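Putative Lipoprotein (Shewanella oneidensis, PDB 3U24) is of unknown function but binds zinc ions and, as a DUF885 family member of the peptidase MA clan, may act as a zinc-dependent hydrolase. Local coordinates at residues 325-330 with 348-353; 332-337 with 409-414; 361-366 with 416-421. All coordinates share one frame; numbering follows the deposited sequence.

Interaction 1 (325-330 with 348-353)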
loop_
_atom_site.group_PDB
_atom_site.type_symbol
_atom_site.label_atom_id
_atom_site.label_comp_id
_atom_site.label_asym_id
_atom_site.label_seq_id
_atom_site.Cartn_x
_atom_site.Cartn_y
_atom_site.Cartn_z
ATOM N N LYS A 325 23.894 -11.633 2.936
ATOM C CA LYS A 325 25.108 -11.476 2.134
ATOM C C LYS A 325 24.945 -10.351 1.075
ATOM O O LYS A 325 25.879 -9.546 0.836
ATOM C CB LYS A 325 25.435 -12.834 1.494
ATOM C CG LYS A 325 26.644 -12.906 0.578
ATOM C CD LYS A 325 26.814 -14.320 0.016
ATOM C CE LYS A 325 27.966 -14.395 -0.993
ATOM N NZ LYS A 325 27.688 -13.584 -2.222
ATOM N N GLN A 326 23.745 -10.238 0.505
ATOM C CA GLN A 326 23.508 -9.302 -0.614
ATOM C C GLN A 326 23.484 -7.841 -0.178
ATOM O O GLN A 326 23.980 -6.977 -0.895
ATOM C CB GLN A 326 22.223 -9.624 -1.379
ATOM C CG GLN A 326 22.420 -10.764 -2.346
ATOM C CD GLN A 326 21.220 -11.025 -3.216
ATOM O OE1 GLN A 326 20.320 -10.178 -3.342
ATOM N NE2 GLN A 326 21.187 -12.205 -3.825
ATOM N N ILE A 327 22.945 -7.571 1.000
ATOM C CA ILE A 327 22.785 -6.197 1.393
ATOM C C ILE A 327 24.134 -5.443 1.417
ATOM O O ILE A 327 24.220 -4.354 0.817
ATOM C CB ILE A 327 21.932 -6.073 2.671
ATOM C CG1 ILE A 327 20.499 -6.468 2.319
ATOM C CG2 ILE A 327 21.933 -4.627 3.183
ATOM C CD1 ILE A 327 19.603 -6.646 3.511
ATOM N N PRO A 328 25.186 -6.019 2.057
ATOM C CA PRO A 328 26.467 -5.330 1.995
ATOM C C PRO A 328 27.054 -5.250 0.601
ATOM O O PRO A 328 27.855 -4.366 0.351
ATOM C CB PRO A 328 27.394 -6.143 2.934
ATOM C CG PRO A 328 26.495 -7.047 3.746
ATOM C CD PRO A 328 25.054 -6.818 3.282
ATOM N N GLU A 329 26.679 -6.156 -0.292
ATOM C CA GLU A 329 27.128 -6.061 -1.682
ATOM C C GLU A 329 26.479 -4.859 -2.403
ATOM O O GLU A 329 27.106 -4.186 -3.209
ATOM C CB GLU A 329 26.864 -7.358 -2.461
ATOM C CG GLU A 329 27.812 -8.521 -2.105
ATOM C CD GLU A 329 27.404 -9.886 -2.713
ATOM O OE1 GLU A 329 26.256 -10.053 -3.231
ATOM O OE2 GLU A 329 28.250 -10.819 -2.658
ATOM N N LEU A 330 25.221 -4.607 -2.113
ATOM C CA LEU A 330 24.521 -3.459 -2.681
ATOM C C LEU A 330 25.098 -2.157 -2.101
ATOM O O LEU A 330 25.269 -1.186 -2.850
ATOM C CB LEU A 330 22.990 -3.545 -2.419
ATOM C CG LEU A 330 22.258 -4.766 -3.062
ATOM C CD1 LEU A 330 20.829 -4.838 -2.576
ATOM C CD2 LEU A 330 22.301 -4.703 -4.591
ATOM N N LEU A 348 21.438 -2.149 8.466
ATOM C CA LEU A 348 20.100 -2.733 8.400
ATOM C C LEU A 348 20.114 -4.141 8.934
ATOM O O LEU A 348 20.895 -4.974 8.478
ATOM C CB LEU A 348 19.592 -2.728 6.956
ATOM C CG LEU A 348 18.188 -3.275 6.656
ATOM C CD1 LEU A 348 17.103 -2.722 7.571
ATOM C CD2 LEU A 348 17.882 -3.000 5.186
ATOM N N VAL A 349 19.228 -4.422 9.874
ATOM C CA VAL A 349 19.182 -5.730 10.499
ATOM C C VAL A 349 18.205 -6.652 9.784
ATOM O O VAL A 349 16.998 -6.408 9.810
ATOM C CB VAL A 349 18.717 -5.641 11.968
ATOM C CG1 VAL A 349 18.619 -7.055 12.564
ATOM C CG2 VAL A 349 19.652 -4.730 12.775
ATOM N N VAL A 350 18.702 -7.731 9.186
ATOM C CA VAL A 350 17.800 -8.662 8.547
ATOM C C VAL A 350 17.325 -9.573 9.626
ATOM O O VAL A 350 18.116 -10.044 10.413
ATOM C CB VAL A 350 18.458 -9.506 7.461
ATOM C CG1 VAL A 350 17.405 -10.376 6.793
ATOM C CG2 VAL A 350 19.134 -8.619 6.434
ATOM N N ARG A 351 16.022 -9.800 9.670
ATOM C CA ARG A 351 15.438 -10.712 10.634
ATOM C C ARG A 351 14.421 -11.578 9.936
ATOM O O ARG A 351 13.756 -11.170 8.979
ATOM C CB ARG A 351 14.778 -9.970 11.815
ATOM C CG ARG A 351 13.249 -10.064 11.886
ATOM C CD ARG A 351 12.666 -9.229 13.020
ATOM N NE ARG A 351 11.396 -8.606 12.641
ATOM C CZ ARG A 351 10.741 -7.699 13.370
ATOM N NH1 ARG A 351 9.607 -7.176 12.906
ATOM N NH2 ARG A 351 11.206 -7.305 14.551
ATOM N N GLU A 352 14.299 -12.778 10.474
ATOM C CA GLU A 352 13.387 -13.772 9.978
ATOM C C GLU A 352 11.963 -13.343 10.430
ATOM O O GLU A 352 11.709 -13.179 11.629
ATOM C CB GLU A 352 13.848 -15.217 10.403
ATOM C CG GLU A 352 14.964 -15.395 11.479
ATOM C CD GLU A 352 16.464 -15.229 11.044
ATOM O OE1 GLU A 352 17.025 -14.152 11.364
ATOM O OE2 GLU A 352 17.128 -16.156 10.471
ATOM N N THR A 353 11.068 -13.121 9.457
ATOM C CA THR A 353 9.775 -12.439 9.685
ATOM C C THR A 353 8.992 -13.079 10.794
ATOM O O THR A 353 8.779 -14.285 10.756
ATOM C CB THR A 353 8.803 -12.484 8.471
ATOM O OG1 THR A 353 9.436 -11.989 7.285
ATOM C CG2 THR A 353 7.535 -11.645 8.755
#
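This is a small apolar contact in which Ile-327 of helix 319-337 packs against Leu-348 and Val-350 in the segment that carries strand 349-352. It joins the helix to an edge strand of the sheet. Nothing polar passes between the two segments, and together they bury 113 Å². The closest alpha carbons, those of Ile-327 and Leu-348, are 8.3 Å apart, so the side chains bridge the gap.

One methyl does all the touching from the helix. Ile-327 CD1 lies 3.6 Å from Val-350 CG2. The same CD1 is 4.4 Å from Leu-348 CD2, a looser approach. CG1 of Ile-327 stands anti to the carbonyl carbon (chi1 -69°), and chi2 is extended at 169°, which carries CD1 away from the helix to the strand. The Ile-327 and Val-350 side chains run at a slant to each other.

Leu-348 and Val-350 both face the helix, while Val-349 between them points away, in the alternation of an extended chain. Strand 349-352 is an outer strand of a three-stranded mixed sheet and runs parallel to its neighbour, 376-379. Ile-327 also reaches Tyr-377 of that central strand. Arg-324, just before the helical segment, adds a polar tie beside the apolar one: its NH2 bonds Val-350 O and forms a salt bridge with Glu-352 OE1.

The helix is kinked at Pro-328, whose N has no bond to the preceding turn. One turn is braced by a salt bridge from Lys-325 NZ to Glu-329 OE2, 2.9 Å long, on the syn side but 28° out of the carboxylate plane.

Interaction 2 (332-337 with 409-414). With ZN (zinc ion), chain F.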
loop_
_atom_site.group_PDB
_atom_site.type_symbol
_atom_site.label_atom_id
_atom_site.label_comp_id
_atom_site.label_asym_id
_atom_site.label_seq_id
_atom_site.Cartn_x
_atom_site.Cartn_y
_atom_site.Cartn_z
ATOM N N GLU A 332 28.119 -1.703 -1.058
ATOM C CA GLU A 332 29.421 -1.510 -1.697
ATOM C C GLU A 332 29.207 -0.941 -3.090
ATOM O O GLU A 332 29.857 0.013 -3.483
ATOM C CB GLU A 332 30.222 -2.825 -1.734
ATOM C CG GLU A 332 31.518 -2.777 -2.537
ATOM C CD GLU A 332 32.201 -4.147 -2.774
ATOM O OE1 GLU A 332 31.528 -5.225 -2.834
ATOM O OE2 GLU A 332 33.445 -4.134 -2.942
ATOM N N PHE A 333 28.278 -1.510 -3.832
ATOM C CA PHE A 333 28.053 -1.032 -5.175
ATOM C C PHE A 333 27.586 0.452 -5.181
ATOM O O PHE A 333 28.082 1.244 -5.954
ATOM C CB PHE A 333 27.108 -1.962 -5.927
ATOM C CG PHE A 333 26.791 -1.490 -7.295
ATOM C CD1 PHE A 333 25.790 -0.540 -7.493
ATOM C CD2 PHE A 333 27.514 -1.952 -8.394
ATOM C CE1 PHE A 333 25.517 -0.052 -8.754
ATOM C CE2 PHE A 333 27.221 -1.470 -9.672
ATOM C CZ PHE A 333 26.217 -0.515 -9.846
ATOM N N VAL A 334 26.669 0.826 -4.308
ATOM C CA VAL A 334 26.177 2.188 -4.267
ATOM C C VAL A 334 27.274 3.173 -3.905
ATOM O O VAL A 334 27.375 4.245 -4.511
ATOM C CB VAL A 334 25.038 2.348 -3.269
ATOM C CG1 VAL A 334 24.810 3.819 -2.970
ATOM C CG2 VAL A 334 23.791 1.689 -3.841
ATOM N N ASN A 335 28.124 2.783 -2.963
ATOM C CA ASN A 335 29.291 3.591 -2.635
ATOM C C ASN A 335 30.282 3.702 -3.764
ATOM O O ASN A 335 30.711 4.788 -4.079
ATOM C CB ASN A 335 29.977 3.062 -1.377
ATOM C CG ASN A 335 29.109 3.254 -0.152
ATOM O OD1 ASN A 335 28.296 4.176 -0.120
ATOM N ND2 ASN A 335 29.263 2.398 0.843
ATOM N N GLN A 336 30.642 2.583 -4.359
ATOM C CA GLN A 336 31.598 2.605 -5.439
ATOM C C GLN A 336 31.117 3.495 -6.585
ATOM O O GLN A 336 31.895 4.252 -7.123
ATOM C CB GLN A 336 31.878 1.201 -5.963
ATOM C CG GLN A 336 32.799 0.391 -5.063
ATOM C CD GLN A 336 34.238 0.890 -5.043
ATOM O OE1 GLN A 336 34.783 1.332 -6.049
ATOM N NE2 GLN A 336 34.866 0.780 -3.903
ATOM N N LYS A 337 29.830 3.437 -6.910
ATOM C CA LYS A 337 29.296 4.149 -8.075
ATOM C C LYS A 337 28.770 5.537 -7.731
ATOM O O LYS A 337 28.267 6.253 -8.600
ATOM C CB LYS A 337 28.178 3.313 -8.735
ATOM C CG LYS A 337 28.667 1.955 -9.221
ATOM C CD LYS A 337 29.449 2.084 -10.508
ATOM C CE LYS A 337 30.287 0.842 -10.810
ATOM N NZ LYS A 337 30.756 0.952 -12.224
ATOM N N GLU A 409 13.612 -3.163 -1.859
ATOM C CA GLU A 409 13.221 -3.133 -0.444
ATOM C C GLU A 409 14.233 -2.483 0.470
ATOM O O GLU A 409 13.874 -1.850 1.439
ATOM C CB GLU A 409 12.958 -4.569 0.068
ATOM C CG GLU A 409 11.730 -5.198 -0.537
ATOM C CD GLU A 409 10.470 -4.495 -0.112
ATOM O OE1 GLU A 409 10.516 -3.851 0.959
ATOM O OE2 GLU A 409 9.443 -4.580 -0.825
ATOM N N ALA A 410 15.508 -2.594 0.140
ATOM C CA ALA A 410 16.559 -2.227 1.069
ATOM C C ALA A 410 17.462 -1.120 0.517
ATOM O O ALA A 410 17.390 0.023 0.958
ATOM C CB ALA A 410 17.377 -3.465 1.466
ATOM N N ILE A 411 18.323 -1.433 -0.434
ATOM C CA ILE A 411 19.337 -0.469 -0.805
ATOM C C ILE A 411 19.485 -0.344 -2.298
ATOM O O ILE A 411 19.780 -1.319 -2.946
ATOM C CB ILE A 411 20.672 -0.851 -0.116
ATOM C CG1 ILE A 411 20.671 -0.167 1.268
ATOM C CG2 ILE A 411 21.867 -0.428 -0.976
ATOM C CD1 ILE A 411 21.306 -0.940 2.385
ATOM N N PRO A 412 19.245 0.855 -2.865
ATOM C CA PRO A 412 18.882 2.111 -2.280
ATOM C C PRO A 412 17.371 2.410 -2.340
ATOM O O PRO A 412 16.975 3.587 -2.422
ATOM C CB PRO A 412 19.637 3.087 -3.149
ATOM C CG PRO A 412 19.505 2.513 -4.504
ATOM C CD PRO A 412 19.584 1.018 -4.288
ATOM N N GLY A 413 16.544 1.365 -2.254
ATOM C CA GLY A 413 15.082 1.529 -2.255
ATOM C C GLY A 413 14.433 1.933 -0.924
ATOM O O GLY A 413 14.823 2.955 -0.278
ATOM N N HIS A 414 13.454 1.135 -0.473
ATOM C CA HIS A 414 12.640 1.580 0.677
ATOM C C HIS A 414 13.402 1.958 1.889
ATOM O O HIS A 414 13.091 2.974 2.488
ATOM C CB HIS A 414 11.596 0.562 1.075
ATOM C CG HIS A 414 10.474 0.462 0.117
ATOM N ND1 HIS A 414 9.905 1.551 -0.444
ATOM C CD2 HIS A 414 9.808 -0.631 -0.382
ATOM C CE1 HIS A 414 8.940 1.145 -1.273
ATOM N NE2 HIS A 414 8.852 -0.185 -1.183
HETATM ZN ZN ZN F . 7.734 -1.407 -2.543
HETATM O O HOH W 1 7.284 -3.188 -1.450
#
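Val-334, on the last turns of helix 319-337, faces Pro-412 with their alpha carbons 7.6 Å apart. Segment 409-414 is mostly an irregular link from helix 401-409 to helix 414-423. The peptide between Ile-411 and Pro-412 is cis. Gly-413 is the N-cap of the next helix.

The side-chain contact is apolar and buried. Val-334 uses one branch only: CG2, anti to the carbonyl carbon, lies 4.0 Å from Ile-411 CG2. It is 4.3 Å from Pro-412 CD. Ile-411 also packs on Leu-330 and Ile-331 of the same helix.

The other side of the link carries the zinc site. His-414 NE2 binds the zinc ion at 2.1 Å, and His-408 and Glu-439 also bind it. A water lies 2.1 Å from the zinc and donates to Glu-409 OE2 at 2.6 Å. Glu-409 OE2 itself is 4.0 Å from the metal.

The sequence from His-408 to His-414 resembles an HEXXH zinc motif lengthened by two residues. The Glu-409 bond to the metal-bound water is consistent with a hydrolase site, while the packing holding the link to helix 319-337 is wholly apolar.

Interaction 3 (361-366 with 416-421)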
loop_
_atom_site.group_PDB
_atom_site.type_symbol
_atom_site.label_atom_id
_atom_site.label_comp_id
_atom_site.label_asym_id
_atom_site.label_seq_id
_atom_site.Cartn_x
_atom_site.Cartn_y
_atom_site.Cartn_z
ATOM N N ALA A 361 9.090 -10.368 1.881
ATOM C CA ALA A 361 10.205 -9.552 2.366
ATOM C C ALA A 361 9.847 -8.064 2.358
ATOM O O ALA A 361 9.502 -7.515 1.316
ATOM C CB ALA A 361 11.454 -9.814 1.551
ATOM N N SER A 362 9.891 -7.421 3.527
ATOM C CA SER A 362 9.608 -5.969 3.635
ATOM C C SER A 362 10.226 -5.296 4.869
ATOM O O SER A 362 10.603 -5.946 5.826
ATOM C CB SER A 362 8.100 -5.711 3.620
ATOM O OG SER A 362 7.496 -6.101 4.839
ATOM N N ILE A 363 10.317 -3.976 4.817
ATOM C CA ILE A 363 10.863 -3.183 5.894
ATOM C C ILE A 363 9.765 -2.909 6.906
ATOM O O ILE A 363 8.678 -2.508 6.516
ATOM C CB ILE A 363 11.335 -1.834 5.370
ATOM C CG1 ILE A 363 12.437 -2.017 4.330
ATOM C CG2 ILE A 363 11.864 -1.009 6.499
ATOM C CD1 ILE A 363 13.648 -2.780 4.807
ATOM N N SER A 364 10.009 -3.132 8.190
ATOM C CA SER A 364 9.045 -2.678 9.181
ATOM C C SER A 364 9.724 -1.673 10.073
ATOM O O SER A 364 10.880 -1.834 10.511
ATOM C CB SER A 364 8.401 -3.810 9.985
ATOM O OG SER A 364 9.339 -4.449 10.817
ATOM N N ALA A 365 8.994 -0.607 10.309
ATOM C CA ALA A 365 9.567 0.566 10.901
ATOM C C ALA A 365 8.502 1.128 11.830
ATOM O O ALA A 365 7.315 0.865 11.628
ATOM C CB ALA A 365 9.947 1.552 9.807
ATOM N N PRO A 366 8.921 1.860 12.858
ATOM C CA PRO A 366 7.968 2.420 13.822
ATOM C C PRO A 366 7.087 3.491 13.217
ATOM O O PRO A 366 7.552 4.250 12.369
ATOM C CB PRO A 366 8.869 3.053 14.899
ATOM C CG PRO A 366 10.203 3.216 14.245
ATOM C CD PRO A 366 10.317 2.111 13.238
ATOM N N THR A 416 16.538 2.962 2.374
ATOM C CA THR A 416 17.278 4.171 2.147
ATOM C C THR A 416 16.394 5.396 2.124
ATOM O O THR A 416 16.717 6.408 2.755
ATOM C CB THR A 416 18.070 4.086 0.860
ATOM O OG1 THR A 416 18.889 2.918 0.949
ATOM C CG2 THR A 416 18.973 5.300 0.669
ATOM N N GLN A 417 15.283 5.310 1.403
ATOM C CA GLN A 417 14.352 6.415 1.341
ATOM C C GLN A 417 13.761 6.728 2.724
ATOM O O GLN A 417 13.523 7.903 3.037
ATOM C CB GLN A 417 13.234 6.106 0.335
ATOM C CG GLN A 417 12.283 7.278 0.057
ATOM C CD GLN A 417 10.997 7.290 0.903
ATOM O OE1 GLN A 417 10.571 8.351 1.401
ATOM N NE2 GLN A 417 10.353 6.152 1.017
ATOM N N LEU A 418 13.519 5.699 3.542
ATOM C CA LEU A 418 13.012 5.932 4.904
ATOM C C LEU A 418 14.046 6.669 5.759
ATOM O O LEU A 418 13.703 7.577 6.477
ATOM C CB LEU A 418 12.643 4.609 5.597
ATOM C CG LEU A 418 12.348 4.584 7.116
ATOM C CD1 LEU A 418 11.037 5.305 7.444
ATOM C CD2 LEU A 418 12.272 3.135 7.601
ATOM N N VAL A 419 15.298 6.248 5.715
ATOM C CA VAL A 419 16.355 6.963 6.428
ATOM C C VAL A 419 16.410 8.432 5.987
ATOM O O VAL A 419 16.439 9.338 6.827
ATOM C CB VAL A 419 17.735 6.307 6.256
ATOM C CG1 VAL A 419 18.830 7.201 6.876
ATOM C CG2 VAL A 419 17.730 4.923 6.884
ATOM N N TYR A 420 16.390 8.687 4.680
ATOM C CA TYR A 420 16.420 10.059 4.222
ATOM C C TYR A 420 15.210 10.833 4.741
ATOM O O TYR A 420 15.382 11.942 5.231
ATOM C CB TYR A 420 16.602 10.181 2.710
ATOM C CG TYR A 420 18.080 10.172 2.290
ATOM C CD1 TYR A 420 18.770 9.009 2.190
ATOM C CD2 TYR A 420 18.756 11.341 2.022
ATOM C CE1 TYR A 420 20.097 8.993 1.826
ATOM C CE2 TYR A 420 20.107 11.357 1.682
ATOM C CZ TYR A 420 20.774 10.175 1.576
ATOM O OH TYR A 420 22.085 10.114 1.184
ATOM N N SER A 421 14.026 10.216 4.736
ATOM C CA SER A 421 12.826 10.896 5.250
ATOM C C SER A 421 12.858 11.125 6.759
ATOM O O SER A 421 12.119 11.941 7.253
ATOM C CB SER A 421 11.548 10.102 4.955
ATOM O OG SER A 421 11.565 8.942 5.751
#
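Leu-418 of helix 414-423 meets Ala-365, just past strand 362-364, and Ile-363 within it. All contacts across the pair are apolar, and they bury 85 Å². Leu-418 makes them with a single methyl, CD2. It sits 3.6 Å from Ala-365 CB, and Ile-363 CG2 follows at 4.3 Å. CG of Leu-418 is anti to the backbone N (chi1 168°), which sends the branch out from the helix toward the strand. Ile-363 and Ala-365 both point to the helix; Ser-364 between them points away. The contact is at the surface, and Ala-365 is exposed.

The hydrogen bonds lie inside the segments or lead out of them. Ser-421 OG donates to Leu-418 O at 2.6 Å. The donor is tilted 25° from the carbonyl plane, and the C=O...donor angle is 117°. Two further bonds anchor the helix: Thr-416 OG1 pairs with Ala-410 O, and Tyr-420 OH with Thr-341 O.

Strand 362-364 is an outer strand of the mixed sheet. It is antiparallel to strand 376-379, with backbone bonds from Ser-362 to Asn-378 and from Ser-364 to Tyr-376. Ile-363 also packs on Tyr-377 and lies beside Glu-409 and the zinc ligand His-414, so the contact borders the zinc site. Gln-417, next to Leu-418, leaves the helix in another direction and touches Met-437, Val-438 and Trp-441 of helix 435-451, so helix 414-423 touches both that helix and the strand.

How the interactions relate
Helix 319-337 supplies the first segments of interactions 1 and 2. Interaction 1 closes a short loop of 17 residues, as the chain turns back to strand 349-352. Interaction 2 opens before that loop has closed and ends at 409-414, so the two cross. Interaction 3 begins after interaction 1 is complete and is in series with it. It starts on strand 362-364 and ends on helix 414-423, crossing interaction 2. Interactions 1 and 3 thus reach the two outer strands of one sheet, and interaction 2 attaches the zinc-site link to helix 319-337. Direct packing joins them: Leu-348 CD2 meets Ile-363 CD1 at 4.3 Å, and Leu-348 also meets Ala-410.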